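Local coordinates for inositol monophosphatase family protein (Staphylococcus aureus, PDB 5I3S) that probably hydrolyses the phosphate ester of inositol monophosphate or a related small phosphorylated compound, as a metal-dependent phosphatase of the inositol monophosphatase family, at residues N40-T45 and V82-G87; A2-A7 and P110-V115; E130-G135 and Y217-Q222. One frame throughout, in Å; residues are numbered along the deposited sequence.

Contact 1: N40-T45 and V82-G87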
loop_
_atom_site.group_PDB
_atom_site.type_symbol
_atom_site.label_atom_id
_atom_site.label_comp_id
_atom_site.label_asym_id
_atom_site.label_seq_id
_atom_site.Cartn_x
_atom_site.Cartn_y
_atom_site.Cartn_z
ATOM N N ASN A 40 -23.850 -5.895 -1.424
ATOM C CA ASN A 40 -24.510 -6.883 -2.282
ATOM C C ASN A 40 -23.565 -7.999 -2.726
ATOM O O ASN A 40 -23.925 -9.182 -2.596
ATOM C CB ASN A 40 -25.228 -6.229 -3.476
ATOM C CG ASN A 40 -26.636 -5.727 -3.122
ATOM O OD1 ASN A 40 -26.952 -5.450 -1.956
ATOM N ND2 ASN A 40 -27.488 -5.598 -4.147
ATOM N N VAL A 41 -22.373 -7.628 -3.213
ATOM C CA VAL A 41 -21.326 -8.635 -3.580
ATOM C C VAL A 41 -20.840 -9.461 -2.380
ATOM O O VAL A 41 -20.588 -10.668 -2.526
ATOM C CB VAL A 41 -20.136 -8.008 -4.349
ATOM C CG1 VAL A 41 -19.009 -9.018 -4.611
ATOM C CG2 VAL A 41 -20.615 -7.489 -5.676
ATOM N N ASP A 42 -20.771 -8.837 -1.209
ATOM C CA ASP A 42 -20.362 -9.498 0.021
ATOM C C ASP A 42 -21.349 -10.646 0.360
ATOM O O ASP A 42 -20.935 -11.801 0.630
ATOM C CB ASP A 42 -20.251 -8.467 1.194
ATOM C CG ASP A 42 -18.950 -8.580 1.971
ATOM O OD1 ASP A 42 -18.599 -9.689 2.361
ATOM O OD2 ASP A 42 -18.268 -7.570 2.222
ATOM N N LYS A 43 -22.642 -10.335 0.344
ATOM C CA LYS A 43 -23.712 -11.336 0.593
ATOM C C LYS A 43 -23.695 -12.406 -0.495
ATOM O O LYS A 43 -23.710 -13.588 -0.180
ATOM C CB LYS A 43 -25.124 -10.687 0.690
ATOM N N ALA A 44 -23.626 -11.993 -1.763
ATOM C CA ALA A 44 -23.618 -12.945 -2.876
ATOM C C ALA A 44 -22.492 -13.959 -2.694
ATOM O O ALA A 44 -22.721 -15.191 -2.753
ATOM C CB ALA A 44 -23.459 -12.241 -4.216
ATOM N N THR A 45 -21.299 -13.433 -2.433
ATOM C CA THR A 45 -20.096 -14.262 -2.326
ATOM C C THR A 45 -20.181 -15.211 -1.122
ATOM O O THR A 45 -19.874 -16.413 -1.254
ATOM C CB THR A 45 -18.813 -13.386 -2.267
ATOM O OG1 THR A 45 -18.808 -12.472 -3.385
ATOM C CG2 THR A 45 -17.579 -14.242 -2.281
ATOM N N VAL A 82 -14.605 -17.679 6.868
ATOM C CA VAL A 82 -14.536 -16.996 5.589
ATOM C C VAL A 82 -14.790 -15.502 5.681
ATOM O O VAL A 82 -15.751 -15.080 6.331
ATOM C CB VAL A 82 -15.354 -17.716 4.441
ATOM C CG1 VAL A 82 -16.104 -18.940 4.893
ATOM C CG2 VAL A 82 -16.214 -16.793 3.579
ATOM N N ASP A 83 -13.920 -14.715 5.023
ATOM C CA ASP A 83 -14.243 -13.315 4.686
ATOM C C ASP A 83 -14.454 -13.226 3.164
ATOM O O ASP A 83 -13.485 -13.306 2.373
ATOM C CB ASP A 83 -13.167 -12.314 5.159
ATOM C CG ASP A 83 -13.688 -10.844 5.166
ATOM O OD1 ASP A 83 -14.759 -10.582 4.603
ATOM O OD2 ASP A 83 -13.005 -9.938 5.689
ATOM N N PRO A 84 -15.713 -13.122 2.745
ATOM C CA PRO A 84 -16.035 -12.931 1.322
ATOM C C PRO A 84 -15.258 -11.782 0.687
ATOM O O PRO A 84 -14.720 -12.001 -0.375
ATOM C CB PRO A 84 -17.560 -12.688 1.322
ATOM C CG PRO A 84 -17.880 -12.405 2.750
ATOM C CD PRO A 84 -16.950 -13.275 3.527
ATOM N N ILE A 85 -15.156 -10.615 1.346
ATOM C CA ILE A 85 -14.357 -9.480 0.863
ATOM C C ILE A 85 -13.582 -8.835 2.010
ATOM O O ILE A 85 -14.150 -8.091 2.795
ATOM C CB ILE A 85 -15.223 -8.413 0.175
ATOM C CG1 ILE A 85 -15.988 -8.992 -1.043
ATOM C CG2 ILE A 85 -14.386 -7.215 -0.281
ATOM C CD1 ILE A 85 -17.210 -8.148 -1.461
ATOM N N ASP A 86 -12.291 -9.147 2.121
ATOM C CA ASP A 86 -11.415 -8.472 3.024
ATOM C C ASP A 86 -10.705 -7.293 2.339
ATOM O O ASP A 86 -9.933 -7.497 1.393
ATOM C CB ASP A 86 -10.343 -9.427 3.596
ATOM C CG ASP A 86 -9.600 -8.794 4.797
ATOM O OD1 ASP A 86 -10.193 -7.955 5.502
ATOM O OD2 ASP A 86 -8.425 -9.087 5.017
ATOM N N GLY A 87 -10.914 -6.094 2.879
ATOM C CA GLY A 87 -10.592 -4.874 2.220
ATOM C C GLY A 87 -11.785 -4.245 1.504
ATOM O O GLY A 87 -11.669 -3.814 0.340
#

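Contact 2: A2-A7 and P110-V115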
loop_
_atom_site.group_PDB
_atom_site.type_symbol
_atom_site.label_atom_id
_atom_site.label_comp_id
_atom_site.label_asym_id
_atom_site.label_seq_id
_atom_site.Cartn_x
_atom_site.Cartn_y
_atom_site.Cartn_z
ATOM N N ALA A 2 -8.316 -33.972 -0.728
ATOM C CA ALA A 2 -9.604 -33.827 -1.390
ATOM C C ALA A 2 -10.258 -32.510 -1.031
ATOM O O ALA A 2 -10.566 -31.717 -1.903
ATOM C CB ALA A 2 -10.532 -34.983 -1.038
ATOM N N LEU A 3 -10.450 -32.304 0.270
ATOM C CA LEU A 3 -11.074 -31.104 0.833
ATOM C C LEU A 3 -10.282 -29.805 0.502
ATOM O O LEU A 3 -10.880 -28.791 0.218
ATOM C CB LEU A 3 -11.274 -31.289 2.355
ATOM C CG LEU A 3 -11.458 -30.098 3.301
ATOM C CD1 LEU A 3 -12.764 -29.400 3.092
ATOM C CD2 LEU A 3 -11.349 -30.578 4.742
ATOM N N TYR A 4 -8.953 -29.866 0.586
ATOM C CA TYR A 4 -8.063 -28.812 0.122
ATOM C C TYR A 4 -8.337 -28.390 -1.314
ATOM O O TYR A 4 -8.470 -27.189 -1.588
ATOM C CB TYR A 4 -6.626 -29.305 0.193
ATOM C CG TYR A 4 -5.593 -28.255 -0.097
ATOM C CD1 TYR A 4 -5.495 -27.119 0.706
ATOM C CD2 TYR A 4 -4.688 -28.403 -1.139
ATOM C CE1 TYR A 4 -4.535 -26.152 0.472
ATOM C CE2 TYR A 4 -3.728 -27.437 -1.381
ATOM C CZ TYR A 4 -3.656 -26.306 -0.570
ATOM O OH TYR A 4 -2.692 -25.341 -0.790
ATOM N N GLY A 5 -8.414 -29.391 -2.212
ATOM C CA GLY A 5 -8.680 -29.177 -3.617
ATOM C C GLY A 5 -10.033 -28.545 -3.855
ATOM O O GLY A 5 -10.134 -27.604 -4.640
ATOM N N PHE A 6 -11.079 -29.075 -3.202
ATOM C CA PHE A 6 -12.434 -28.461 -3.192
ATOM C C PHE A 6 -12.387 -26.979 -2.735
ATOM O O PHE A 6 -13.050 -26.126 -3.317
ATOM C CB PHE A 6 -13.382 -29.308 -2.316
ATOM C CG PHE A 6 -14.715 -28.664 -1.999
ATOM C CD1 PHE A 6 -15.733 -28.619 -2.938
ATOM C CD2 PHE A 6 -14.966 -28.149 -0.765
ATOM C CE1 PHE A 6 -16.971 -28.042 -2.639
ATOM C CE2 PHE A 6 -16.185 -27.546 -0.468
ATOM C CZ PHE A 6 -17.193 -27.499 -1.407
ATOM N N ALA A 7 -11.580 -26.673 -1.720
ATOM C CA ALA A 7 -11.534 -25.306 -1.209
ATOM C C ALA A 7 -10.901 -24.377 -2.233
ATOM O O ALA A 7 -11.402 -23.314 -2.504
ATOM C CB ALA A 7 -10.788 -25.251 0.111
ATOM N N PRO A 110 -5.564 -25.803 12.879
ATOM C CA PRO A 110 -5.355 -25.363 11.492
ATOM C C PRO A 110 -5.109 -26.473 10.467
ATOM O O PRO A 110 -4.167 -27.242 10.636
ATOM C CB PRO A 110 -4.092 -24.496 11.583
ATOM C CG PRO A 110 -4.023 -24.044 12.997
ATOM C CD PRO A 110 -4.669 -25.111 13.823
ATOM N N TYR A 111 -5.905 -26.526 9.394
ATOM C CA TYR A 111 -5.681 -27.501 8.306
ATOM C C TYR A 111 -5.174 -26.785 7.056
ATOM O O TYR A 111 -4.132 -27.129 6.536
ATOM C CB TYR A 111 -6.976 -28.272 8.002
ATOM C CG TYR A 111 -7.024 -29.115 6.715
ATOM C CD1 TYR A 111 -6.450 -30.404 6.648
ATOM C CD2 TYR A 111 -7.710 -28.661 5.592
ATOM C CE1 TYR A 111 -6.536 -31.181 5.481
ATOM C CE2 TYR A 111 -7.786 -29.421 4.422
ATOM C CZ TYR A 111 -7.204 -30.683 4.358
ATOM O OH TYR A 111 -7.299 -31.426 3.154
ATOM N N ALA A 112 -5.899 -25.788 6.576
ATOM C CA ALA A 112 -5.517 -25.124 5.334
ATOM C C ALA A 112 -5.891 -23.644 5.383
ATOM O O ALA A 112 -6.847 -23.293 6.062
ATOM C CB ALA A 112 -6.217 -25.802 4.156
ATOM N N GLY A 113 -5.151 -22.810 4.656
ATOM C CA GLY A 113 -5.504 -21.408 4.456
ATOM C C GLY A 113 -5.362 -20.886 3.006
ATOM O O GLY A 113 -4.461 -21.339 2.222
ATOM N N PHE A 114 -6.234 -19.924 2.673
ATOM C CA PHE A 114 -6.367 -19.365 1.331
ATOM C C PHE A 114 -6.621 -17.868 1.380
ATOM O O PHE A 114 -7.556 -17.472 2.045
ATOM C CB PHE A 114 -7.535 -20.024 0.558
ATOM C CG PHE A 114 -7.473 -21.540 0.501
ATOM C CD1 PHE A 114 -6.862 -22.189 -0.554
ATOM C CD2 PHE A 114 -8.053 -22.320 1.513
ATOM C CE1 PHE A 114 -6.814 -23.585 -0.610
ATOM C CE2 PHE A 114 -8.010 -23.714 1.472
ATOM C CZ PHE A 114 -7.395 -24.345 0.404
ATOM N N VAL A 115 -5.798 -17.053 0.699
ATOM C CA VAL A 115 -6.146 -15.645 0.440
ATOM C C VAL A 115 -6.009 -15.336 -1.061
ATOM O O VAL A 115 -4.936 -15.475 -1.647
ATOM C CB VAL A 115 -5.524 -14.583 1.421
ATOM C CG1 VAL A 115 -4.869 -15.177 2.647
ATOM C CG2 VAL A 115 -4.589 -13.635 0.799
#

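Contact 3: E130-G135 and Y217-Q222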
loop_
_atom_site.group_PDB
_atom_site.type_symbol
_atom_site.label_atom_id
_atom_site.label_comp_id
_atom_site.label_asym_id
_atom_site.label_seq_id
_atom_site.Cartn_x
_atom_site.Cartn_y
_atom_site.Cartn_z
ATOM N N GLU A 130 2.678 -28.680 4.505
ATOM C CA GLU A 130 3.071 -28.881 3.091
ATOM C C GLU A 130 3.614 -27.668 2.334
ATOM O O GLU A 130 3.741 -27.733 1.101
ATOM C CB GLU A 130 1.913 -29.455 2.296
ATOM C CG GLU A 130 1.200 -30.590 2.994
ATOM C CD GLU A 130 0.893 -31.747 2.085
ATOM O OE1 GLU A 130 0.839 -31.563 0.842
ATOM O OE2 GLU A 130 0.691 -32.847 2.630
ATOM N N GLY A 131 3.956 -26.592 3.045
ATOM C CA GLY A 131 4.488 -25.370 2.406
ATOM C C GLY A 131 3.401 -24.433 1.902
ATOM O O GLY A 131 2.228 -24.797 1.790
ATOM N N ALA A 132 3.842 -23.235 1.566
ATOM C CA ALA A 132 2.998 -22.143 1.173
ATOM C C ALA A 132 3.340 -21.743 -0.241
ATOM O O ALA A 132 4.505 -21.763 -0.648
ATOM C CB ALA A 132 3.210 -20.945 2.109
ATOM N N TYR A 133 2.300 -21.301 -0.957
ATOM C CA TYR A 133 2.353 -21.065 -2.376
ATOM C C TYR A 133 1.738 -19.736 -2.761
ATOM O O TYR A 133 0.724 -19.344 -2.163
ATOM C CB TYR A 133 1.617 -22.223 -3.097
ATOM C CG TYR A 133 2.410 -23.495 -3.041
ATOM C CD1 TYR A 133 3.368 -23.791 -4.038
ATOM C CD2 TYR A 133 2.270 -24.388 -1.972
ATOM C CE1 TYR A 133 4.130 -24.951 -3.989
ATOM C CE2 TYR A 133 3.017 -25.547 -1.915
ATOM C CZ TYR A 133 3.943 -25.828 -2.929
ATOM O OH TYR A 133 4.703 -26.960 -2.874
ATOM N N ARG A 134 2.361 -19.076 -3.763
ATOM C CA ARG A 134 1.757 -18.027 -4.589
ATOM C C ARG A 134 1.500 -18.638 -5.987
ATOM O O ARG A 134 2.445 -18.881 -6.739
ATOM C CB ARG A 134 2.714 -16.817 -4.706
ATOM C CG ARG A 134 2.364 -15.804 -5.795
ATOM C CD ARG A 134 3.470 -14.803 -6.023
ATOM N NE ARG A 134 2.950 -13.505 -6.509
ATOM C CZ ARG A 134 2.559 -13.220 -7.760
ATOM N NH1 ARG A 134 2.583 -14.127 -8.739
ATOM N NH2 ARG A 134 2.150 -11.985 -8.040
ATOM N N GLY A 135 0.247 -18.899 -6.331
ATOM C CA GLY A 135 -0.053 -19.760 -7.480
ATOM C C GLY A 135 0.552 -21.175 -7.404
ATOM O O GLY A 135 0.247 -21.949 -6.484
ATOM N N TYR A 217 2.603 -19.282 8.759
ATOM C CA TYR A 217 3.269 -20.280 9.574
ATOM C C TYR A 217 4.105 -21.287 8.692
ATOM O O TYR A 217 5.224 -21.662 9.083
ATOM C CB TYR A 217 2.282 -20.957 10.537
ATOM C CG TYR A 217 1.878 -20.149 11.808
ATOM C CD1 TYR A 217 2.740 -19.218 12.457
ATOM C CD2 TYR A 217 0.661 -20.405 12.415
ATOM N N GLU A 218 3.630 -21.624 7.488
ATOM C CA GLU A 218 4.435 -22.431 6.556
ATOM C C GLU A 218 5.756 -21.825 6.123
ATOM O O GLU A 218 6.686 -22.587 5.882
ATOM C CB GLU A 218 3.651 -22.860 5.344
ATOM C CG GLU A 218 2.551 -23.819 5.706
ATOM C CD GLU A 218 3.071 -25.125 6.346
ATOM O OE1 GLU A 218 3.907 -25.829 5.714
ATOM O OE2 GLU A 218 2.611 -25.453 7.462
ATOM N N VAL A 219 5.901 -20.496 6.117
ATOM C CA VAL A 219 7.238 -19.910 5.873
ATOM C C VAL A 219 7.998 -19.544 7.158
ATOM O O VAL A 219 8.925 -18.698 7.134
ATOM C CB VAL A 219 7.207 -18.699 4.906
ATOM C CG1 VAL A 219 6.702 -19.128 3.527
ATOM C CG2 VAL A 219 6.378 -17.551 5.456
ATOM N N ASN A 220 7.600 -20.146 8.275
ATOM C CA ASN A 220 8.286 -19.932 9.576
ATOM C C ASN A 220 8.144 -18.573 10.183
ATOM O O ASN A 220 9.006 -18.203 10.991
ATOM C CB ASN A 220 9.805 -20.281 9.514
ATOM C CG ASN A 220 10.092 -21.632 10.058
ATOM O OD1 ASN A 220 10.301 -22.585 9.305
ATOM N ND2 ASN A 220 10.078 -21.740 11.388
ATOM N N GLY A 221 7.058 -17.861 9.867
ATOM C CA GLY A 221 6.794 -16.583 10.531
ATOM C C GLY A 221 6.185 -16.810 11.899
ATOM O O GLY A 221 5.835 -17.960 12.214
ATOM N N GLN A 222 6.079 -15.755 12.732
ATOM C CA GLN A 222 5.266 -15.860 13.927
ATOM C C GLN A 222 4.178 -14.823 14.146
ATOM O O GLN A 222 4.245 -13.683 13.694
ATOM C CB GLN A 222 6.066 -16.036 15.187
ATOM C CG GLN A 222 7.329 -15.238 15.310
ATOM C CD GLN A 222 8.000 -15.486 16.667
ATOM O OE1 GLN A 222 9.146 -15.055 16.938
ATOM N NE2 GLN A 222 7.277 -16.186 17.539
#

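Contact 1: N40-T45 and V82-G87
P84 meets T45 in a buried contact between a corner in the chain and helix 37-56. Its ring carbon CB lies 3.9 Å from T45 CB and as near to T45 CG2. That methyl faces the ring because T45 turns OG1 back to its own helix, where OG1 bonds V41 O at 2.7 Å. V41 O also accepts from T45 N on the other face of its plane, so two groups of one residue grip it. A small threonine that satisfies its own hydroxyl thus suits a position against proline.

After the corner, I85 reaches the helix with its CD1 tip. CG1 is anti to the carbonyl carbon (chi1 -59°), and the extended chi2 carries CD1 to 3.7 Å from V41 CG1 and 3.6 Å from D42 N. I85 CB also stands 3.8 Å from D42 OD2, so the branched chain lies beside the carboxylate as well as the apolar valine. The I85 N-H makes a weak bond to D83 OD1 at 3.3 Å.

D86 turns away from the helix, its OD2 bonded to A185 N, and G87 holds the N-cap position of helix 88-94, at backbone angles that call for glycine. The sequence DPIDG belongs to the signature of this phosphatase family. In relatives its two aspartates bind the catalytic metals, consistent with D83, D86 and D208 gathering their carboxylates here.

Contact 2: A2-A7 and P110-V115
L3 packs its branched end against the Y111 ring: CD2 lies 3.8 Å from Y111 CE2, obliquely to the ring, and CG follows just behind. L3 also touches W80 of strand 78-83, two strands across the sheet from Y111.

Y4 meets three residues of the strand. Its N-H, in a helical turn too early to have an acceptor four residues back, points to Y111 OH in a weak bond of 3.4 Å, bent to 140° at the hydrogen. Its ring, with CG anti to the backbone N (chi1 -173°), comes down beside the strand. A112 CB touches the ring edge at CD1, 3.8 Å away, while F114 CZ comes within 3.4 Å of the same CD1. The two rings are tilted by 32°, neither stacked nor edge-to-face. The phenol OH is hydrogen-bonded to H125 ND1.

A7, one turn on, presses CB to 3.5 Å from F114 CE2; alanine's small side chain lets the helix come close to the large ring. Y111 and A112 both lie opposite I104 in a classic beta bulge, which is why these two consecutive side chains can both face the helix.

The chemistry is thus mostly aromatic and apolar, with polarity confined to two tyrosine hydroxyls. The positive end of the helix would favour the hydroxyl oxygen of Y111 beside it, but so weak a bond implies that cohesion rests chiefly on ring contacts.

Contact 3: E130-G135 and Y217-Q222
E218 OE1 accepts the backbone N-H of G131 at 2.8 Å, with an angle of 152° at the hydrogen. The donor comes from the anti side of the carboxylate, 34° out of its plane. The other oxygen, OE2, is hydrogen-bonded to G129 N, so two backbone N-H groups of one turn hold the two oxygens and limit the rotation of the group. E130 N, between them in sequence, comes within 3.3 Å of OE1 at an angle too poor for a bond. Donors placed like this would tend to stabilise the charged form of the glutamate.

The side chain reaches the turn by doubling back. CG is anti to the carbonyl carbon, and the bend at chi2 (-61°) brings CD back over the turn. On the way E218 CB lies 3.8 Å from G131 C, resting on the backbone itself. G131 is suited to the site because its positive phi would press a CB against the preceding carbonyl oxygen.

A132 then points to the helix, its CB 3.8 Å from E218 CB and 4.2 Å from V219 CG1. Its small methyl fits against the base of the glutamate side chain, and V219 carries the apolar surface on to L139 and L142.

N220, at positive phi, is the C-prime residue of a Schellman motif that ends helix 206-218, with N220 N bonded to Y217 O and G221 N to the carbonyl oxygen of the residue before Y217. The contact therefore joins the Schellman-capped end of this helix, which leads to strand 222-224, to the beta-hairpin turn between strands 122-127 and 132-134.

All three contacts reach the seven-stranded sheet, each bringing a helix to it. Contact 1 is fully buried, beside the probable metal site; contacts 2 and 3 are only partly buried, their centres about 18 and 24 Å from its own. Contact 1 is nested along the chain inside the loop closed by contact 2, and helices 2-24 and 37-56 also touch directly, V41 meeting I18 and L21. Contact 2 relies on aromatic rings, contact 1 on aliphatic groups set beside carboxylates, and contact 3 on a carboxylate held by backbone N-H groups. Contacts 2 and 3 have centres about 13 Å apart and share H125, which bonds Y4 OH through ND1 and G135 O through NE2.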